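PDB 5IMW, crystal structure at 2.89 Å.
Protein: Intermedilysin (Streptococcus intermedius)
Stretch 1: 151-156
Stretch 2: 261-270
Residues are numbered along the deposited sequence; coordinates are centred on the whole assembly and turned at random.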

# COMPACT_ATOMS: atom_id res chain seq x y z
N GLN A 151 -11.65 -3.21 -3.56
CA GLN A 151 -10.69 -2.61 -2.63
C GLN A 151 -9.30 -2.94 -3.16
O GLN A 151 -8.90 -4.11 -3.19
CB GLN A 151 -10.88 -3.13 -1.21
CG GLN A 151 -11.78 -2.25 -0.34
CD GLN A 151 -13.18 -2.10 -0.90
OE1 GLN A 151 -13.56 -1.03 -1.37
NE2 GLN A 151 -13.96 -3.18 -0.86
N TYR A 152 -8.57 -1.91 -3.59
CA TYR A 152 -7.29 -2.08 -4.28
C TYR A 152 -6.19 -1.45 -3.43
O TYR A 152 -6.26 -0.27 -3.08
CB TYR A 152 -7.35 -1.44 -5.67
CG TYR A 152 -6.04 -0.89 -6.16
CD1 TYR A 152 -5.09 -1.71 -6.76
CD2 TYR A 152 -5.75 0.46 -6.05
CE1 TYR A 152 -3.89 -1.20 -7.22
CE2 TYR A 152 -4.56 0.98 -6.50
CZ TYR A 152 -3.63 0.15 -7.08
OH TYR A 152 -2.44 0.68 -7.53
N GLU A 153 -5.18 -2.25 -3.10
CA GLU A 153 -4.03 -1.81 -2.31
C GLU A 153 -2.76 -2.26 -3.00
O GLU A 153 -2.66 -3.40 -3.47
CB GLU A 153 -4.07 -2.38 -0.89
CG GLU A 153 -5.47 -2.47 -0.27
CD GLU A 153 -6.19 -1.14 -0.24
OE1 GLU A 153 -7.30 -1.05 -0.82
OE2 GLU A 153 -5.66 -0.18 0.35
N SER A 154 -1.77 -1.36 -3.06
CA SER A 154 -0.51 -1.65 -3.73
C SER A 154 0.64 -1.03 -2.95
O SER A 154 0.45 -0.13 -2.13
CB SER A 154 -0.50 -1.11 -5.17
OG SER A 154 -0.48 0.31 -5.18
N ILE A 155 1.85 -1.53 -3.22
CA ILE A 155 3.06 -1.01 -2.59
C ILE A 155 4.27 -1.43 -3.42
O ILE A 155 4.15 -2.25 -4.34
CB ILE A 155 3.18 -1.49 -1.14
CG1 ILE A 155 4.18 -0.63 -0.36
CG2 ILE A 155 3.61 -2.96 -1.09
CD1 ILE A 155 3.73 -0.30 1.05
N SER A 156 5.43 -0.89 -3.09
CA SER A 156 6.68 -1.28 -3.72
C SER A 156 7.40 -2.29 -2.83
O SER A 156 7.38 -2.18 -1.60
CB SER A 156 7.58 -0.07 -3.97
OG SER A 156 8.80 -0.46 -4.57
N VAL A 261 5.55 5.34 -11.23
CA VAL A 261 5.09 4.02 -11.64
C VAL A 261 3.80 3.65 -10.92
O VAL A 261 2.94 2.96 -11.49
CB VAL A 261 6.19 2.97 -11.38
CG1 VAL A 261 5.67 1.56 -11.66
CG2 VAL A 261 7.41 3.25 -12.23
N GLN A 262 3.64 4.10 -9.68
CA GLN A 262 2.40 3.84 -8.96
C GLN A 262 1.21 4.48 -9.67
O GLN A 262 0.08 3.97 -9.57
CB GLN A 262 2.50 4.37 -7.53
CG GLN A 262 1.30 4.04 -6.65
CD GLN A 262 1.68 3.32 -5.37
OE1 GLN A 262 1.06 2.33 -5.00
NE2 GLN A 262 2.70 3.83 -4.68
N ALA A 263 1.43 5.58 -10.38
CA ALA A 263 0.34 6.24 -11.09
C ALA A 263 -0.13 5.41 -12.28
O ALA A 263 -1.34 5.31 -12.53
CB ALA A 263 0.77 7.63 -11.55
N ALA A 264 0.81 4.82 -13.02
CA ALA A 264 0.42 3.95 -14.13
C ALA A 264 -0.43 2.78 -13.65
O ALA A 264 -1.27 2.27 -14.40
CB ALA A 264 1.66 3.43 -14.85
N ILE A 265 -0.23 2.34 -12.40
CA ILE A 265 -1.05 1.27 -11.85
C ILE A 265 -2.47 1.76 -11.60
O ILE A 265 -3.45 1.13 -12.02
CB ILE A 265 -0.41 0.71 -10.56
CG1 ILE A 265 1.03 0.26 -10.81
CG2 ILE A 265 -1.24 -0.44 -10.00
CD1 ILE A 265 1.18 -0.86 -11.81
N ASP A 266 -2.60 2.90 -10.91
CA ASP A 266 -3.93 3.44 -10.62
C ASP A 266 -4.70 3.72 -11.91
O ASP A 266 -5.92 3.51 -11.96
CB ASP A 266 -3.80 4.71 -9.78
CG ASP A 266 -3.03 4.48 -8.49
OD1 ASP A 266 -2.23 3.52 -8.44
OD2 ASP A 266 -3.22 5.26 -7.54
N ALA A 267 -4.01 4.19 -12.95
CA ALA A 267 -4.68 4.45 -14.22
C ALA A 267 -5.39 3.21 -14.74
O ALA A 267 -6.53 3.29 -15.22
CB ALA A 267 -3.66 4.96 -15.25
N VAL A 268 -4.74 2.05 -14.65
CA VAL A 268 -5.37 0.79 -15.08
C VAL A 268 -6.44 0.31 -14.11
O VAL A 268 -7.15 -0.65 -14.42
CB VAL A 268 -4.24 -0.23 -15.30
CG1 VAL A 268 -4.79 -1.51 -15.86
CG2 VAL A 268 -3.19 0.36 -16.25
N VAL A 269 -6.57 0.96 -12.95
CA VAL A 269 -7.67 0.71 -12.03
C VAL A 269 -8.56 1.95 -12.04
O VAL A 269 -8.49 2.78 -11.13
CB VAL A 269 -7.15 0.40 -10.62
CG1 VAL A 269 -8.29 0.18 -9.66
CG2 VAL A 269 -6.25 -0.83 -10.66
N LYS A 270 -9.37 2.10 -13.08
CA LYS A 270 -10.25 3.25 -13.21
C LYS A 270 -11.62 2.82 -13.71
O LYS A 270 -11.95 1.64 -13.70
CB LYS A 270 -9.64 4.29 -14.16

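A helix that lies against a strand often meets it through a few side chains from alternate strand positions, and this segment of intermedilysin is a compact example. Strand 151-156 and helix 261-268 run nearly antiparallel, at 160°, with axes 10.0 Å apart at closest approach. The register follows from this: Tyr-152 lies nearest Val-269, just past the helix, and Ile-155 nearest Gln-262, close to the start of the helical segment. Because side chains alternate along a strand, Tyr-152 and Ser-154 direct their CA-to-CB bonds toward the helix, whereas Glu-153 and Ile-155 direct theirs away.

Two hydrogen bonds make up the polar part of the contact, and in both a strand hydroxyl is the donor. The phenol of Tyr-152 reaches across so that OH donates to OD1 of Asp-266 at 3.0 Å; the carboxylate oxygen lies at the edge of the ring, near its plane, where a phenolic proton can readily be directed. Asp-266 leaves the helix sideways, but its m rotamer brings the carboxylate nearer the strand. Further along, OG of Ser-154, in the p rotamer, donates to OE1 of Gln-262 at 2.5 Å, a short separation best read with the 2.89 Å resolution in mind. The two residues solve the problem of distance in complementary ways: serine is short, and the long side chain of glutamine, also starting sideways, closes the gap. Gln-262 and Asp-266 are one helical turn apart, as the backbone bond from Asp-266 N to Gln-262 O (3.2 Å) records, so successive turns present acceptors to successive inward-facing strand residues.

Apolar packing centres on the tyrosine ring. CG2 of Val-269 sits over one face, 4.2 Å from CD1 of Tyr-152, an ordinary van der Waals distance. CG2 of Ile-265 approaches obliquely, 3.8 Å from CZ of Tyr-152 and a tight 3.0 Å from its OH. The CA-to-CB bond of Ile-265 points toward the strand while the end of its side chain leads away, so the CG2 branch supplies the contact and CD1 lies farther off. Branching at CB suits both aliphatic residues, since it places a methyl close to the backbone and against the ring.

The buried surface is modest, 257 Å² over both sides, and Tyr-152 contributes 95 Å², the largest share. Tyrosine fits this central role because one side chain combines a broad apolar ring with a terminal donor, joining the aliphatic and polar parts of the contact.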